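Serine rich repeat protein-1 (Srr-1) (Streptococcus agalactiae NEM316, PDB 4RMB) is a bacterial cell-surface adhesin whose domain studied here binds keratin 4, consistent with a part in attachment to host cells. Local coordinates at residues T36-D41 with L122-S127; T11-T16 with V110-I115; E54-K59 with N72-E77. All coordinates share one frame; numbering follows the deposited sequence.

Interaction 1: T36-D41 with L122-S127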
# COMPACT_ATOMS: atom_id res chain seq x y z
N THR B 36 5.03 16.45 -5.67
CA THR B 36 4.87 15.21 -4.93
C THR B 36 5.92 15.27 -3.85
O THR B 36 7.11 15.48 -4.12
CB THR B 36 5.06 13.94 -5.78
OG1 THR B 36 3.83 13.67 -6.47
CG2 THR B 36 5.41 12.74 -4.89
N ILE B 37 5.49 15.11 -2.61
CA ILE B 37 6.40 15.12 -1.48
C ILE B 37 6.30 13.73 -0.87
O ILE B 37 5.21 13.20 -0.68
CB ILE B 37 5.99 16.18 -0.44
CG1 ILE B 37 6.14 17.58 -1.07
CG2 ILE B 37 6.84 16.04 0.81
CD1 ILE B 37 5.70 18.71 -0.18
N ILE B 38 7.46 13.14 -0.58
CA ILE B 38 7.53 11.82 0.01
C ILE B 38 8.32 11.93 1.31
O ILE B 38 9.43 12.45 1.32
CB ILE B 38 8.24 10.84 -0.96
CG1 ILE B 38 7.33 10.57 -2.16
CG2 ILE B 38 8.61 9.54 -0.23
CD1 ILE B 38 8.04 9.97 -3.35
N GLY B 39 7.74 11.45 2.40
CA GLY B 39 8.41 11.53 3.69
C GLY B 39 7.91 10.46 4.64
O GLY B 39 7.29 9.49 4.20
N SER B 40 8.17 10.60 5.93
CA SER B 40 7.70 9.61 6.89
C SER B 40 6.96 10.27 8.04
O SER B 40 6.86 11.50 8.11
CB SER B 40 8.88 8.78 7.41
OG SER B 40 9.92 9.60 7.89
N ASP B 41 6.44 9.46 8.96
CA ASP B 41 5.71 9.98 10.10
C ASP B 41 6.39 9.65 11.42
O ASP B 41 7.53 10.06 11.67
CB ASP B 41 4.28 9.45 10.10
CG ASP B 41 3.54 9.79 8.82
OD1 ASP B 41 3.35 11.00 8.56
OD2 ASP B 41 3.15 8.86 8.09
N LEU B 122 5.62 5.56 5.48
CA LEU B 122 6.01 6.60 4.54
C LEU B 122 4.73 7.23 4.00
O LEU B 122 3.65 6.65 4.11
CB LEU B 122 6.80 6.00 3.39
CG LEU B 122 8.16 5.42 3.78
CD1 LEU B 122 8.75 4.62 2.63
CD2 LEU B 122 9.08 6.57 4.18
N TYR B 123 4.84 8.43 3.45
CA TYR B 123 3.68 9.06 2.85
C TYR B 123 4.11 9.70 1.54
O TYR B 123 5.29 9.98 1.33
CB TYR B 123 3.08 10.13 3.78
CG TYR B 123 3.86 11.43 3.89
CD1 TYR B 123 3.83 12.39 2.87
CD2 TYR B 123 4.63 11.70 5.02
CE1 TYR B 123 4.54 13.58 2.98
CE2 TYR B 123 5.35 12.89 5.14
CZ TYR B 123 5.30 13.82 4.11
OH TYR B 123 6.01 14.99 4.21
N SER B 124 3.14 9.89 0.65
CA SER B 124 3.36 10.51 -0.64
C SER B 124 2.21 11.47 -0.87
O SER B 124 1.08 11.22 -0.44
CB SER B 124 3.38 9.48 -1.77
OG SER B 124 4.48 8.60 -1.67
N THR B 125 2.47 12.58 -1.54
CA THR B 125 1.39 13.52 -1.83
C THR B 125 1.37 13.90 -3.30
O THR B 125 2.29 13.60 -4.05
CB THR B 125 1.58 14.88 -1.10
OG1 THR B 125 2.66 15.60 -1.71
CG2 THR B 125 1.86 14.70 0.38
N VAL B 126 0.27 14.53 -3.68
CA VAL B 126 0.14 15.16 -4.99
C VAL B 126 -0.44 16.42 -4.39
O VAL B 126 -1.61 16.45 -4.01
CB VAL B 126 -0.86 14.50 -5.93
CG1 VAL B 126 -1.08 15.41 -7.14
CG2 VAL B 126 -0.28 13.17 -6.43
N SER B 127 0.39 17.44 -4.23
CA SER B 127 -0.03 18.66 -3.57
C SER B 127 0.72 19.87 -4.06
O SER B 127 1.50 19.79 -5.01
CB SER B 127 0.25 18.54 -2.08
OG SER B 127 1.64 18.31 -1.86
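The Y123 ring lies flat over the backbone of G39 in the antiparallel pair of strands 36-40 and 122-127. Followed outward from CB, Y123 first turns CG between its own backbone N and carbonyl carbon (chi1 74°), which swings the ring back over the neighbouring strand. CD2 then rests 3.5 Å from G39 C, G39 CA makes a CH-pi contact 4.0 Å from the ring centroid, and CE2 meets S40 O at the ring edge, 3.6 Å away. On the other flank CD1 and CE1 lie obliquely by I37 O, and CE1 touches I37 CG2 at 4.0 Å. CZ sits by G39 N and CA; OH borders I37 CG2 and bonds to Q131, while K136 adds a cation-pi contact. Strand 35-40 is central in a five-stranded sheet of this variant DEv-IgG fold and 120-127 is its neighbour, flanked by 93-97 and 134-143. G39 and Y123 form a hydrogen-bonded pair, Y123 N reaching G39 O at 2.8 Å. Nearer S127 side chains join in: T125 N bonds weakly to I37 O, T125 OG1 accepts from I37 N at 3.0 Å and donates to S127 OG, and T36 OG1 donates to T125 O at 2.9 Å, in the carbonyl plane.

Interaction 2: T11-T16 with V110-I115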
# COMPACT_ATOMS: atom_id res chain seq x y z
N THR B 11 16.50 -4.57 0.52
CA THR B 11 16.03 -3.25 0.12
C THR B 11 14.59 -3.43 -0.32
O THR B 11 14.20 -4.51 -0.76
CB THR B 11 16.82 -2.67 -1.07
OG1 THR B 11 16.47 -3.39 -2.27
CG2 THR B 11 18.31 -2.77 -0.83
N GLU B 12 13.80 -2.38 -0.19
CA GLU B 12 12.42 -2.42 -0.64
C GLU B 12 12.25 -1.16 -1.46
O GLU B 12 13.00 -0.20 -1.29
CB GLU B 12 11.43 -2.42 0.53
CG GLU B 12 12.00 -2.03 1.88
CD GLU B 12 10.95 -1.99 2.98
OE1 GLU B 12 10.07 -2.88 3.00
OE2 GLU B 12 11.02 -1.08 3.83
N THR B 13 11.29 -1.18 -2.37
CA THR B 13 11.05 0.00 -3.18
C THR B 13 9.69 0.55 -2.83
O THR B 13 8.68 -0.15 -2.90
CB THR B 13 11.11 -0.30 -4.68
OG1 THR B 13 12.40 -0.83 -5.01
CG2 THR B 13 10.86 0.97 -5.49
N TYR B 14 9.67 1.82 -2.45
CA TYR B 14 8.44 2.52 -2.11
C TYR B 14 8.02 3.14 -3.43
O TYR B 14 8.69 4.04 -3.94
CB TYR B 14 8.73 3.60 -1.07
CG TYR B 14 7.53 4.43 -0.70
CD1 TYR B 14 6.40 3.85 -0.12
CD2 TYR B 14 7.51 5.80 -0.95
CE1 TYR B 14 5.29 4.62 0.21
CE2 TYR B 14 6.41 6.58 -0.63
CZ TYR B 14 5.30 5.98 -0.05
OH TYR B 14 4.20 6.74 0.25
N ILE B 15 6.91 2.65 -3.98
CA ILE B 15 6.42 3.11 -5.28
C ILE B 15 5.22 4.02 -5.16
O ILE B 15 4.27 3.71 -4.44
CB ILE B 15 6.02 1.90 -6.16
CG1 ILE B 15 7.22 0.97 -6.35
CG2 ILE B 15 5.52 2.37 -7.51
CD1 ILE B 15 6.86 -0.34 -7.04
N THR B 16 5.27 5.15 -5.86
CA THR B 16 4.16 6.09 -5.85
C THR B 16 3.71 6.28 -7.29
O THR B 16 4.50 6.67 -8.15
CB THR B 16 4.57 7.47 -5.27
OG1 THR B 16 5.04 7.30 -3.92
CG2 THR B 16 3.39 8.41 -5.25
N VAL B 110 5.52 7.55 -12.26
CA VAL B 110 5.77 6.54 -11.24
C VAL B 110 7.07 6.92 -10.59
O VAL B 110 8.08 7.10 -11.27
CB VAL B 110 5.91 5.12 -11.82
CG1 VAL B 110 6.20 4.13 -10.70
CG2 VAL B 110 4.64 4.73 -12.56
N VAL B 111 7.05 7.10 -9.27
CA VAL B 111 8.26 7.45 -8.57
C VAL B 111 8.70 6.23 -7.79
O VAL B 111 7.93 5.69 -6.99
CB VAL B 111 8.06 8.63 -7.61
CG1 VAL B 111 9.36 8.93 -6.88
CG2 VAL B 111 7.59 9.86 -8.39
N LEU B 112 9.92 5.80 -8.03
CA LEU B 112 10.45 4.63 -7.34
C LEU B 112 11.52 5.08 -6.35
O LEU B 112 12.51 5.69 -6.74
CB LEU B 112 11.06 3.67 -8.36
CG LEU B 112 10.14 3.16 -9.47
CD1 LEU B 112 10.96 2.41 -10.50
CD2 LEU B 112 9.06 2.26 -8.88
N VAL B 113 11.31 4.77 -5.08
CA VAL B 113 12.26 5.14 -4.04
C VAL B 113 12.77 3.85 -3.39
O VAL B 113 12.06 3.23 -2.59
CB VAL B 113 11.60 6.04 -2.97
CG1 VAL B 113 12.61 6.42 -1.89
CG2 VAL B 113 11.06 7.29 -3.63
N LYS B 114 13.98 3.44 -3.76
CA LYS B 114 14.56 2.22 -3.21
C LYS B 114 15.39 2.53 -1.98
O LYS B 114 16.35 3.31 -2.03
CB LYS B 114 15.43 1.52 -4.27
CG LYS B 114 16.08 0.23 -3.79
CD LYS B 114 17.08 -0.31 -4.82
CE LYS B 114 16.39 -0.93 -6.03
NZ LYS B 114 15.83 -2.27 -5.72
N ILE B 115 15.04 1.91 -0.86
CA ILE B 115 15.73 2.14 0.39
C ILE B 115 16.02 0.86 1.14
O ILE B 115 15.49 -0.20 0.82
CB ILE B 115 14.89 3.05 1.32
CG1 ILE B 115 13.52 2.41 1.55
CG2 ILE B 115 14.75 4.45 0.71
CD1 ILE B 115 12.64 3.15 2.54
O HOH W 1 13.69 -3.24 -4.02
O HOH W 2 7.62 6.62 -4.20
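I15 and L112 lie side by side on one face of an antiparallel strand pair, their branches pressed together: I15 CG1 is 3.4 Å from L112 CD2, tighter than usual carbon packing. I15 CG1 sits anti to the carbonyl carbon (chi1 -58°); CG2, anti to the backbone N, touches V110 CG1 at 3.7 Å and also borders L112 CD2. Further along the same face K114 runs past two threonines. Its chain leaves extended, then bends at chi3 and chi4 (-74° and -76°), bringing NZ to a water that accepts from it at 2.9 Å. That water also bonds to T13 OG1 and, more distantly, to T11 OG1, so the ammonium group is joined to both hydroxyls through one molecule. The strands 11-18 and 108-116 form one side of a four-stranded sheet in this variant DEv-IgG fold, and residues T13 to T16 continue that sheet by antiparallel pairing with a strand of the second subunit, in keeping with the beta-sheet complementation described for this domain. Six backbone bonds hold the pair, among them Y14 N to V113 O at 2.8 Å. On the other face Y14, T16, V111 and V113 pack on I38. CG of Y14 stands anti to the backbone N, which carries the ring away from 110-115 to 120-127, where its OH bonds to S124; E12 sends its carboxylate to H141 and the backbone N of Q118. T16 OG1 is also bonded to S124 and, at 2.7 Å, to a second water, which donates to Y14 O and V111 O.

Interaction 3: E54-K59 with N72-E77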
# COMPACT_ATOMS: atom_id res chain seq x y z
N GLU B 54 17.58 5.50 -3.50
CA GLU B 54 17.87 5.55 -4.93
C GLU B 54 16.53 5.90 -5.55
O GLU B 54 15.54 5.19 -5.34
CB GLU B 54 18.37 4.19 -5.42
CG GLU B 54 19.83 3.93 -5.09
CD GLU B 54 20.32 2.57 -5.56
OE1 GLU B 54 19.79 2.06 -6.58
OE2 GLU B 54 21.23 2.01 -4.92
N VAL B 55 16.50 6.99 -6.30
CA VAL B 55 15.26 7.46 -6.89
C VAL B 55 15.19 7.44 -8.41
O VAL B 55 16.13 7.86 -9.08
CB VAL B 55 14.98 8.92 -6.43
CG1 VAL B 55 13.65 9.39 -6.95
CG2 VAL B 55 15.04 9.00 -4.91
N LYS B 56 14.07 6.95 -8.94
CA LYS B 56 13.86 6.92 -10.38
C LYS B 56 12.46 7.44 -10.65
O LYS B 56 11.51 7.12 -9.92
CB LYS B 56 14.01 5.52 -10.97
CG LYS B 56 13.84 5.51 -12.49
CD LYS B 56 14.51 4.32 -13.16
CE LYS B 56 13.76 3.03 -12.92
NZ LYS B 56 14.44 1.89 -13.60
N ILE B 57 12.32 8.24 -11.70
CA ILE B 57 11.02 8.79 -12.06
C ILE B 57 10.70 8.40 -13.49
O ILE B 57 11.52 8.59 -14.39
CB ILE B 57 11.01 10.32 -11.93
CG1 ILE B 57 11.49 10.72 -10.53
CG2 ILE B 57 9.60 10.85 -12.19
CD1 ILE B 57 11.64 12.22 -10.33
N LEU B 58 9.50 7.86 -13.70
CA LEU B 58 9.06 7.43 -15.02
C LEU B 58 7.77 8.11 -15.44
O LEU B 58 6.94 8.45 -14.61
CB LEU B 58 8.84 5.92 -15.00
CG LEU B 58 10.01 5.09 -14.46
CD1 LEU B 58 9.55 3.68 -14.17
CD2 LEU B 58 11.15 5.10 -15.46
N LYS B 59 7.61 8.31 -16.75
CA LYS B 59 6.41 8.93 -17.31
C LYS B 59 5.74 7.90 -18.21
O LYS B 59 6.43 7.14 -18.91
CB LYS B 59 6.78 10.17 -18.13
CG LYS B 59 5.60 10.81 -18.85
CD LYS B 59 6.04 12.04 -19.62
CE LYS B 59 4.88 12.64 -20.41
NZ LYS B 59 4.32 11.66 -21.39
N ASN B 72 7.19 -3.93 -15.68
CA ASN B 72 8.50 -3.87 -16.32
C ASN B 72 8.81 -2.40 -16.57
O ASN B 72 8.55 -1.86 -17.65
CB ASN B 72 8.46 -4.62 -17.65
CG ASN B 72 9.84 -4.93 -18.18
OD1 ASN B 72 10.65 -4.03 -18.42
ND2 ASN B 72 10.13 -6.22 -18.37
N TYR B 73 9.35 -1.74 -15.55
CA TYR B 73 9.70 -0.33 -15.63
C TYR B 73 10.84 -0.09 -16.61
O TYR B 73 11.40 1.01 -16.69
CB TYR B 73 10.06 0.19 -14.23
CG TYR B 73 8.90 0.15 -13.26
CD1 TYR B 73 7.78 0.96 -13.47
CD2 TYR B 73 8.91 -0.70 -12.16
CE1 TYR B 73 6.70 0.91 -12.60
CE2 TYR B 73 7.82 -0.75 -11.28
CZ TYR B 73 6.72 0.06 -11.51
OH TYR B 73 5.64 0.03 -10.66
N ASP B 74 11.18 -1.14 -17.36
CA ASP B 74 12.25 -1.08 -18.34
C ASP B 74 11.68 -1.30 -19.74
O ASP B 74 12.39 -1.77 -20.63
CB ASP B 74 13.28 -2.17 -18.04
CG ASP B 74 13.63 -2.26 -16.57
OD1 ASP B 74 14.31 -1.35 -16.05
OD2 ASP B 74 13.21 -3.25 -15.93
N SER B 75 10.41 -0.98 -19.94
CA SER B 75 9.76 -1.17 -21.23
C SER B 75 9.45 0.14 -21.95
O SER B 75 9.52 1.22 -21.35
CB SER B 75 8.47 -1.97 -21.05
OG SER B 75 7.49 -1.21 -20.37
N PRO B 76 9.10 0.07 -23.24
CA PRO B 76 8.77 1.24 -24.06
C PRO B 76 7.67 2.08 -23.44
O PRO B 76 7.59 3.29 -23.65
CB PRO B 76 8.35 0.62 -25.39
CG PRO B 76 9.19 -0.61 -25.47
CD PRO B 76 9.07 -1.16 -24.07
N GLU B 77 6.80 1.42 -22.67
CA GLU B 77 5.69 2.08 -22.00
C GLU B 77 6.19 3.23 -21.13
O GLU B 77 5.63 4.33 -21.14
CB GLU B 77 4.95 1.08 -21.12
CG GLU B 77 4.46 -0.16 -21.85
CD GLU B 77 3.25 0.12 -22.71
OE1 GLU B 77 2.17 0.38 -22.14
OE2 GLU B 77 3.38 0.09 -23.95
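K56 and L58, two residues apart on the same face of strand 54-60, reach toward the loop 72-77, which is turned back over the strand. K56 comes first. Its chain runs out extended, then bends at chi3 (73°), and crosses D74 at about a right angle; NZ stops 4.1 Å from D74 OD1, beyond a salt bridge, so any attraction between the two charges is probably modest at this surface. I57 points the other way, packing on W98 and I96. L58 carries the contact: CG lies anti to the carbonyl carbon (chi1 -52°), and the side chain meets that of Y73 at about a right angle. Its CD1 methyl comes to 3.3 Å from Y73 CD1 and 3.5 Å from Y73 CB, approaching the ring obliquely. Y73 is fixed beyond this touch, as its OH bonds to M69 O and its ring meets that of F78. At K59 the backbone draws level with the end of the loop: K59 O and E77 O, two acceptors, are merely close at 3.7 Å, and E77 O is hydrogen-bonded to T60 OG1. N72 to S75 forms a type I beta turn, in which S75 OG donates to N72 O at 3.0 Å and S75 N makes a weak bond to the same oxygen. The turn lies in the connection between strands 54-60 and 79-80, and its Y73 packs on a face of the four-stranded sheet, against L58 and V110.

In the fold
From the N terminus, strand 11-18 waits for strand 108-116, so interaction 2 closes a loop of more than ninety residues. Strand 35-40 lies within that loop but finds its partner, 120-127, beyond it; interaction 1 thus closes a loop of about eighty residues, and interactions 1 and 2 cross along the chain. Interaction 3, a local closure between 54-59 and 72-77, nests inside both. Interaction 1 belongs to the five-stranded sheet, while interaction 2 and strand 54-60 of interaction 3 share the four-stranded one. The two sheets pack face to face between interactions 1 and 2. Interaction 3 adjoins interaction 2 through strand pairing, but stays about 7 Å from interaction 1 at the nearest atoms.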